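Local coordinates for protein SYE1 (Shewanella oneidensis, PDB 4AWT) that binds flavin mononucleotide and probably acts as an NADH- or NADPH-dependent oxidoreductase on CH-CH bonds, as a member of the Old Yellow Enzyme-like family, at residues R212-V217 and A257-H262; Q293-Y298 and L315-G320. The protein carries 1 engineered substitution. All blocks are in the same frame, centred on the assembly; numbering follows the deposited sequence. Where two conformers were deposited one is given.

Contact 1: residues R212-V217 and A257-H262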
ATOM      1  N   ARG A 212       8.651 -11.820 -12.831  1.00  7.32           N
ATOM      2  CA  ARG A 212       9.435 -12.774 -12.043  1.00  7.49           C
ATOM      3  C   ARG A 212       9.737 -12.240 -10.655  1.00  6.85           C
ATOM      4  O   ARG A 212       9.655 -13.001  -9.675  1.00  7.41           O
ATOM      5  CB  ARG A 212      10.725 -13.127 -12.804  1.00  8.22           C
ATOM      6  CG  ARG A 212      11.472 -14.261 -12.107  1.00  9.16           C
ATOM      7  CD  ARG A 212      12.764 -14.593 -12.885  1.00 10.50           C
ATOM      8  NE  ARG A 212      12.514 -14.895 -14.287  1.00 10.77           N
ATOM      9  CZ  ARG A 212      12.002 -15.970 -14.776  1.00 13.09           C
ATOM     10  NH1 ARG A 212      11.703 -16.994 -13.987  1.00 17.15           N
ATOM     11  NH2 ARG A 212      11.792 -16.022 -16.104  1.00 18.60           N
ATOM     12  N   PHE A 213      10.131 -10.984 -10.521  1.00  7.25           N
ATOM     13  CA  PHE A 213      10.461 -10.450  -9.205  1.00  6.74           C
ATOM     14  C   PHE A 213       9.223 -10.487  -8.306  1.00  6.31           C
ATOM     15  O   PHE A 213       9.283 -10.940  -7.165  1.00  7.20           O
ATOM     16  CB  PHE A 213      11.049  -9.065  -9.330  1.00  7.03           C
ATOM     17  CG  PHE A 213      11.591  -8.499  -8.048  1.00  6.89           C
ATOM     18  CD1 PHE A 213      12.519  -9.167  -7.293  1.00  9.49           C
ATOM     19  CD2 PHE A 213      11.169  -7.248  -7.613  1.00  9.30           C
ATOM     20  CE1 PHE A 213      13.026  -8.604  -6.126  1.00  9.85           C
ATOM     21  CE2 PHE A 213      11.683  -6.692  -6.454  1.00 10.12           C
ATOM     22  CZ  PHE A 213      12.650  -7.354  -5.743  1.00  9.20           C
ATOM     23  N   LEU A 214       8.068 -10.051  -8.835  1.00  6.80           N
ATOM     24  CA  LEU A 214       6.811 -10.174  -8.109  1.00  6.70           C
ATOM     25  C   LEU A 214       6.587 -11.604  -7.656  1.00  6.89           C
ATOM     26  O   LEU A 214       6.237 -11.883  -6.502  1.00  6.95           O
ATOM     27  CB  LEU A 214       5.668  -9.708  -9.000  1.00  6.78           C
ATOM     28  CG  LEU A 214       4.270  -9.903  -8.427  1.00  6.98           C
ATOM     29  CD1 LEU A 214       4.001  -9.031  -7.207  1.00  7.75           C
ATOM     30  CD2 LEU A 214       3.220  -9.617  -9.498  1.00  7.86           C
ATOM     31  N   ASP A 215       6.732 -12.569  -8.601  1.00  6.83           N
ATOM     32  CA  ASP A 215       6.513 -13.950  -8.300  1.00  7.07           C
ATOM     33  C   ASP A 215       7.364 -14.429  -7.131  1.00  6.97           C
ATOM     34  O   ASP A 215       6.912 -15.102  -6.219  1.00  7.54           O
ATOM     35  CB  ASP A 215       6.785 -14.785  -9.559  1.00  8.37           C
ATOM     36  CG  ASP A 215       6.415 -16.226  -9.414  1.00 13.88           C
ATOM     37  OD1 ASP A 215       5.346 -16.544  -8.933  1.00 19.42           O
ATOM     38  OD2 ASP A 215       7.117 -17.034 -10.009  1.00 29.72           O
ATOM     39  N   GLU A 216       8.669 -14.095  -7.202  1.00  7.19           N
ATOM     40  CA  GLU A 216       9.600 -14.562  -6.219  1.00  7.02           C
ATOM     41  C   GLU A 216       9.401 -13.924  -4.860  1.00  6.78           C
ATOM     42  O   GLU A 216       9.542 -14.577  -3.807  1.00  7.39           O
ATOM     43  CB  GLU A 216      11.031 -14.345  -6.723  1.00  7.75           C
ATOM     44  CG  GLU A 216      11.342 -15.242  -7.918  1.00  8.74           C
ATOM     45  CD  GLU A 216      12.709 -15.047  -8.528  1.00  9.59           C
ATOM     46  OE1 GLU A 216      13.429 -14.134  -8.078  1.00 10.96           O
ATOM     47  OE2 GLU A 216      13.061 -15.759  -9.476  1.00 13.10           O
ATOM     48  N   VAL A 217       9.072 -12.622  -4.835  1.00  6.53           N
ATOM     49  CA  VAL A 217       8.758 -11.959  -3.578  1.00  6.50           C
ATOM     50  C   VAL A 217       7.517 -12.581  -2.950  1.00  6.33           C
ATOM     51  O   VAL A 217       7.505 -12.898  -1.766  1.00  6.49           O
ATOM     52  CB  VAL A 217       8.624 -10.441  -3.772  1.00  6.58           C
ATOM     53  CG1 VAL A 217       8.090  -9.794  -2.487  1.00  7.51           C
ATOM     54  CG2 VAL A 217       9.927  -9.793  -4.168  1.00  7.57           C
ATOM     55  N   ALA A 257      -3.532 -13.478 -12.595  1.00  7.34           N
ATOM     56  CA  ALA A 257      -3.553 -14.916 -12.648  1.00  7.81           C
ATOM     57  C   ALA A 257      -2.357 -15.545 -11.918  1.00  7.50           C
ATOM     58  O   ALA A 257      -2.505 -16.590 -11.267  1.00  9.06           O
ATOM     59  CB  ALA A 257      -3.546 -15.378 -14.110  1.00  9.40           C
ATOM     60  N   LEU A 258      -1.199 -14.909 -11.990  1.00  8.15           N
ATOM     61  CA  LEU A 258      -0.031 -15.361 -11.244  0.57  8.62           C
ATOM     62  C   LEU A 258      -0.314 -15.347  -9.763  1.00  7.90           C
ATOM     63  O   LEU A 258       0.001 -16.286  -8.995  1.00  8.90           O
ATOM     64  CB  LEU A 258       1.121 -14.441 -11.636  0.57 10.01           C
ATOM     65  CG  LEU A 258       2.512 -14.635 -11.063  0.57 13.00           C
ATOM     66  CD1 LEU A 258       3.580 -14.059 -11.972  0.57 21.12           C
ATOM     67  CD2 LEU A 258       2.656 -13.919  -9.723  0.57 15.46           C
ATOM     68  N   LEU A 259      -0.889 -14.235  -9.297  1.00  7.40           N
ATOM     69  CA  LEU A 259      -1.184 -14.104  -7.885  1.00  7.55           C
ATOM     70  C   LEU A 259      -2.265 -15.074  -7.427  1.00  7.28           C
ATOM     71  O   LEU A 259      -2.247 -15.584  -6.320  1.00  8.19           O
ATOM     72  CB  LEU A 259      -1.528 -12.650  -7.597  1.00  7.26           C
ATOM     73  CG  LEU A 259      -0.354 -11.670  -7.825  1.00  7.61           C
ATOM     74  CD1 LEU A 259      -0.865 -10.239  -7.663  1.00  8.07           C
ATOM     75  CD2 LEU A 259       0.794 -11.952  -6.874  1.00  8.17           C
ATOM     76  N   ASN A 260      -3.220 -15.348  -8.340  1.00  7.31           N
ATOM     77  CA  ASN A 260      -4.228 -16.355  -8.081  1.00  7.86           C
ATOM     78  C   ASN A 260      -3.568 -17.715  -7.811  1.00  7.71           C
ATOM     79  O   ASN A 260      -4.010 -18.462  -6.942  1.00  8.85           O
ATOM     80  CB  ASN A 260      -5.173 -16.430  -9.248  1.00  8.22           C
ATOM     81  CG  ASN A 260      -6.404 -17.220  -8.908  1.00  8.91           C
ATOM     82  OD1 ASN A 260      -7.192 -16.758  -8.051  1.00  9.97           O
ATOM     83  ND2 ASN A 260      -6.600 -18.374  -9.486  1.00 12.24           N
ATOM     84  N   LYS A 261      -2.543 -18.048  -8.590  1.00  8.52           N
ATOM     85  CA  LYS A 261      -1.811 -19.320  -8.439  0.53  9.87           C
ATOM     86  C   LYS A 261      -1.212 -19.447  -7.040  1.00  8.79           C
ATOM     87  O   LYS A 261      -1.151 -20.514  -6.448  1.00 10.72           O
ATOM     88  CB  LYS A 261      -0.678 -19.451  -9.434  0.53 13.27           C
ATOM     89  CG  LYS A 261      -1.024 -19.788 -10.853  0.53 17.42           C
ATOM     90  CD  LYS A 261       0.076 -20.275 -11.766  0.53 25.08           C
ATOM     91  CE  LYS A 261      -0.506 -21.237 -12.803  0.53 31.71           C
ATOM     92  NZ  LYS A 261       0.519 -21.720 -13.794  0.53 37.77           N
ATOM     93  N   HIS A 262      -0.714 -18.328  -6.517  1.00  7.96           N
ATOM     94  CA  HIS A 262      -0.187 -18.277  -5.159  1.00  8.39           C
ATOM     95  C   HIS A 262      -1.255 -18.275  -4.092  1.00  8.12           C
ATOM     96  O   HIS A 262      -0.917 -18.388  -2.903  1.00  9.53           O
ATOM     97  CB  HIS A 262       0.691 -17.043  -4.971  1.00  9.12           C
ATOM     98  CG  HIS A 262       2.022 -17.121  -5.633  1.00  9.29           C
ATOM     99  ND1 HIS A 262       3.050 -17.881  -5.121  1.00 11.93           N
ATOM    100  CD2 HIS A 262       2.485 -16.531  -6.720  1.00 11.28           C
ATOM    101  CE1 HIS A 262       4.077 -17.735  -5.895  1.00 13.81           C
ATOM    102  NE2 HIS A 262       3.797 -16.909  -6.882  1.00 13.54           N
TER

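Contact 2: residues Q293-Y298 and L315-G320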
ATOM      1  N   GLN A 293      -9.381 -14.966  -8.098  1.00  8.18           N
ATOM      2  CA  GLN A 293     -10.659 -15.378  -7.524  0.56 10.00           C
ATOM      3  C   GLN A 293     -10.723 -15.356  -6.010  1.00  8.44           C
ATOM      4  O   GLN A 293     -11.627 -15.901  -5.404  1.00 11.19           O
ATOM      5  CB  GLN A 293     -10.999 -16.745  -8.080  0.56 13.24           C
ATOM      6  CG  GLN A 293     -10.874 -16.717  -9.619  0.56 15.57           C
ATOM      7  CD  GLN A 293     -11.678 -17.755 -10.345  0.56 20.12           C
ATOM      8  OE1 GLN A 293     -11.905 -17.613 -11.563  0.56 24.06           O
ATOM      9  NE2 GLN A 293     -12.110 -18.801  -9.622  0.56 26.63           N
ATOM     10  N   GLY A 294      -9.845 -14.568  -5.398  1.00  7.07           N
ATOM     11  CA  GLY A 294      -9.914 -14.244  -3.988  1.00  7.01           C
ATOM     12  C   GLY A 294     -10.666 -12.952  -3.738  1.00  6.48           C
ATOM     13  O   GLY A 294     -11.527 -12.544  -4.525  1.00  7.97           O
ATOM     14  N   VAL A 295     -10.370 -12.299  -2.641  1.00  6.18           N
ATOM     15  CA  VAL A 295     -11.048 -11.029  -2.304  1.00  5.87           C
ATOM     16  C   VAL A 295     -10.417  -9.919  -3.116  1.00  5.58           C
ATOM     17  O   VAL A 295      -9.211  -9.712  -3.098  1.00  6.07           O
ATOM     18  CB  VAL A 295     -10.943 -10.763  -0.789  1.00  5.97           C
ATOM     19  CG1 VAL A 295     -11.411  -9.362  -0.458  1.00  6.56           C
ATOM     20  CG2 VAL A 295     -11.749 -11.811  -0.029  1.00  6.96           C
ATOM     21  N   LEU A 296     -11.275  -9.174  -3.847  1.00  5.65           N
ATOM     22  CA  LEU A 296     -10.808  -8.104  -4.707  0.52  5.71           C
ATOM     23  C   LEU A 296     -11.208  -6.773  -4.095  1.00  5.83           C
ATOM     24  O   LEU A 296     -12.386  -6.515  -3.815  1.00  6.77           O
ATOM     25  CB  LEU A 296     -11.389  -8.453  -6.081  0.52  6.44           C
ATOM     26  CG  LEU A 296     -10.953  -7.616  -7.259  0.52  5.92           C
ATOM     27  CD1 LEU A 296      -9.437  -7.544  -7.384  0.52  6.17           C
ATOM     28  CD2 LEU A 296     -11.542  -8.177  -8.555  0.52  7.65           C
ATOM     29  N   ILE A 297     -10.215  -5.920  -3.874  1.00  5.86           N
ATOM     30  CA  ILE A 297     -10.369  -4.623  -3.260  1.00  5.81           C
ATOM     31  C   ILE A 297     -10.013  -3.559  -4.286  1.00  5.42           C
ATOM     32  O   ILE A 297      -8.985  -3.691  -4.950  1.00  6.12           O
ATOM     33  CB  ILE A 297      -9.458  -4.463  -2.025  1.00  5.90           C
ATOM     34  CG1 ILE A 297      -9.553  -5.652  -1.089  1.00  7.12           C
ATOM     35  CG2 ILE A 297      -9.724  -3.141  -1.349  1.00  6.71           C
ATOM     36  CD1 ILE A 297      -8.699  -5.579   0.147  1.00  8.64           C
ATOM     37  N   TYR A 298     -10.828  -2.511  -4.421  1.00  5.46           N
ATOM     38  CA  TYR A 298     -10.483  -1.345  -5.230  1.00  5.34           C
ATOM     39  C   TYR A 298     -10.488  -0.113  -4.342  1.00  5.23           C
ATOM     40  O   TYR A 298     -11.337   0.012  -3.466  1.00  5.60           O
ATOM     41  CB  TYR A 298     -11.466  -1.118  -6.380  1.00  5.93           C
ATOM     42  CG  TYR A 298     -11.295  -2.048  -7.545  1.00  5.80           C
ATOM     43  CD1 TYR A 298     -11.728  -3.355  -7.519  1.00  7.74           C
ATOM     44  CD2 TYR A 298     -10.691  -1.601  -8.698  1.00  6.58           C
ATOM     45  CE1 TYR A 298     -11.593  -4.179  -8.604  1.00  9.62           C
ATOM     46  CE2 TYR A 298     -10.519  -2.445  -9.798  1.00  7.55           C
ATOM     47  CZ  TYR A 298     -10.979  -3.746  -9.743  1.00  8.02           C
ATOM     48  OH  TYR A 298     -10.829  -4.503 -10.850  1.00 10.54           O
ATOM     49  N   LEU A 315     -17.785  -6.517  -9.471  1.00  7.44           N
ATOM     50  CA  LEU A 315     -16.443  -6.074  -9.822  1.00  7.42           C
ATOM     51  C   LEU A 315     -15.499  -6.097  -8.629  1.00  8.13           C
ATOM     52  O   LEU A 315     -14.298  -6.309  -8.793  1.00 11.50           O
ATOM     53  CB  LEU A 315     -16.483  -4.643 -10.396  1.00  7.60           C
ATOM     54  CG  LEU A 315     -17.431  -4.456 -11.546  1.00  8.60           C
ATOM     55  CD1 LEU A 315     -17.451  -3.031 -12.026  1.00 10.37           C
ATOM     56  CD2 LEU A 315     -17.107  -5.421 -12.681  1.00 10.48           C
ATOM     57  N   ALA A 316     -15.987  -5.864  -7.447  1.00  7.38           N
ATOM     58  CA  ALA A 316     -15.186  -5.741  -6.254  1.00  7.00           C
ATOM     59  C   ALA A 316     -15.897  -6.444  -5.113  1.00  6.12           C
ATOM     60  O   ALA A 316     -17.128  -6.456  -5.069  1.00  7.23           O
ATOM     61  CB  ALA A 316     -15.018  -4.266  -5.873  1.00  8.83           C
ATOM     62  N   ASP A 317     -15.111  -6.919  -4.148  1.00  5.65           N
ATOM     63  CA  ASP A 317     -15.658  -7.398  -2.905  1.00  5.69           C
ATOM     64  C   ASP A 317     -15.584  -6.366  -1.784  1.00  5.52           C
ATOM     65  O   ASP A 317     -16.441  -6.355  -0.893  1.00  6.41           O
ATOM     66  CB  ASP A 317     -14.927  -8.671  -2.480  1.00  5.90           C
ATOM     67  CG  ASP A 317     -15.001  -9.725  -3.510  1.00  6.25           C
ATOM     68  OD1 ASP A 317     -16.140 -10.078  -3.928  1.00  8.11           O
ATOM     69  OD2 ASP A 317     -13.931 -10.212  -3.971  1.00  6.66           O
ATOM     70  N   MET A 318     -14.551  -5.540  -1.795  1.00  5.46           N
ATOM     71  CA  MET A 318     -14.332  -4.515  -0.798  1.00  5.28           C
ATOM     72  C   MET A 318     -13.882  -3.245  -1.495  1.00  5.14           C
ATOM     73  O   MET A 318     -13.290  -3.307  -2.573  1.00  5.48           O
ATOM     74  CB  MET A 318     -13.320  -4.918   0.241  1.00  5.47           C
ATOM     75  CG  MET A 318     -13.591  -6.224   0.955  1.00  5.84           C
ATOM     76  SD  MET A 318     -12.417  -6.603   2.255  1.00  6.37           S
ATOM     77  CE  MET A 318     -13.037  -5.549   3.561  1.00  6.77           C
ATOM     78  N   ILE A 319     -14.112  -2.110  -0.840  1.00  5.31           N
ATOM     79  CA  ILE A 319     -13.770  -0.823  -1.393  1.00  5.13           C
ATOM     80  C   ILE A 319     -13.011  -0.022  -0.336  1.00  5.05           C
ATOM     81  O   ILE A 319     -13.468   0.108   0.795  1.00  5.84           O
ATOM     82  CB  ILE A 319     -15.012  -0.054  -1.886  1.00  5.86           C
ATOM     83  CG1 ILE A 319     -15.726  -0.810  -2.993  1.00  6.67           C
ATOM     84  CG2 ILE A 319     -14.635   1.363  -2.309  1.00  6.14           C
ATOM     85  CD1 ILE A 319     -14.987  -0.870  -4.313  1.00  7.68           C
ATOM     86  N   GLY A 320     -11.856   0.520  -0.752  1.00  5.26           N
ATOM     87  CA  GLY A 320     -11.116   1.402   0.092  1.00  5.32           C
ATOM     88  C   GLY A 320     -11.449   2.857  -0.190  1.00  5.22           C
ATOM     89  O   GLY A 320     -11.689   3.252  -1.325  1.00  6.00           O
TER
HETATM   90  O   HOH W   1     -12.550  -6.426 -10.780  1.00 20.42           O

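Contact 1: residues R212-V217 and A257-H262
Asp215 and Leu258 mark the nearest backbone approach, 7.3 Å between their CA atoms, where the helical segments 212-217 and 257-261 run nearly parallel, their axes 10.6 Å apart and crossing at -19°. Side chains of Leu214, Asp215, Leu258, Leu259 and His262 span the gap. The polar link joins Asp215 and His262: NE2 of His262 donates to OD1 of Asp215 over 2.6 Å, with 164° at the hydrogen. OD1 lies only slightly out of the imidazole plane and takes the N-H nearly along its own C-O direction, while carboxylate and ring are far from coplanar. The short, straight bond would be expected to limit rotation of the ring. The CG of His262 stands anti to the carbonyl carbon (chi1 -74°), beside the backbone N; NE2 completes the reach. Leu258, in the conformer given of two, sets CD2 3.8 Å from Asp215 OD1. Further in, CD2 of Leu214 lies 4.3 Å from CD2 of both Leu259 and this Leu258 conformer, which separates the apolar group from the polar pair. Ile188 of helix 187-192 touches Leu214, and Val218 touches Leu259 and His262. The contact thus joins consecutive outer-layer helices of the barrel, on the two sides of strand 230-234 in the chain.

Contact 2: residues Q293-Y298 and L315-G320
Ile297 and Met318 lie side by side and point the same way, CG1 of Ile297 4.1 Å from CB of Met318, on the face that also meets Tyr266 and His268. Beside them CG1 of Val295 touches the Met318 sulphur, SD, at 4.0 Å. On the other face of these paired strands Tyr298 sits against Ala316 and Ile319; its CD1 is 3.8 Å from Ala316 CB, and its CB meets CD1 of Ile319. Parallel pairing, in the register Ile297 with Met318 and Tyr298 with Ile319, joins the backbones: Tyr298 N donates to Met318 O, and Gly320 N to Tyr298 O. Leu296 O accepts twice, from Asp317 N at 2.8 Å and Met318 N at 3.1 Å. Further out, a water donates to Leu315 O (2.6 Å) and is hydrogen-bonded to Tyr298 OH. At the polar edge the CG of Asp317 is anti to the carbonyl carbon (chi1 -57°), beside its backbone N. Leu296 N donates to Asp317 OD2 over 2.9 Å, 162° at the hydrogen, on the anti side and 15° out of the carboxylate plane; OD2 also forms a salt bridge with Arg289. An alanine at Asp317 would probably leave Leu296 N without this acceptor and Arg289 without its carboxylate mate. Two neighbouring parallel strands joined through helix 304-312 make a beta-alpha-beta crossover, the repeating element of a (beta/alpha)8 TIM barrel; just beyond Gly320, Gly322 and Arg323 bind FMN.

How the contacts relate
From the N terminus, contact 1 comes first: it closes a loop of about 40 residues that leaves helix 212-225, passes through strand 230-234 and returns on helix 248-261. The chain then runs through strand 266-270 and helix 282-291 before contact 2 closes a shorter loop through helix 304-312. The two loops follow in series, neither nested nor crossed. Contact 1 ties helices of the outer layer, contact 2 the last two strands of the barrel wall. Their centres are 18 Å apart, yet they touch, since Asn260 OD1 probably accepts a hydrogen bond from Gln293 N at 2.8 Å. Strand 318-320 pairs onward with strand 20-22, completing the closed sheet.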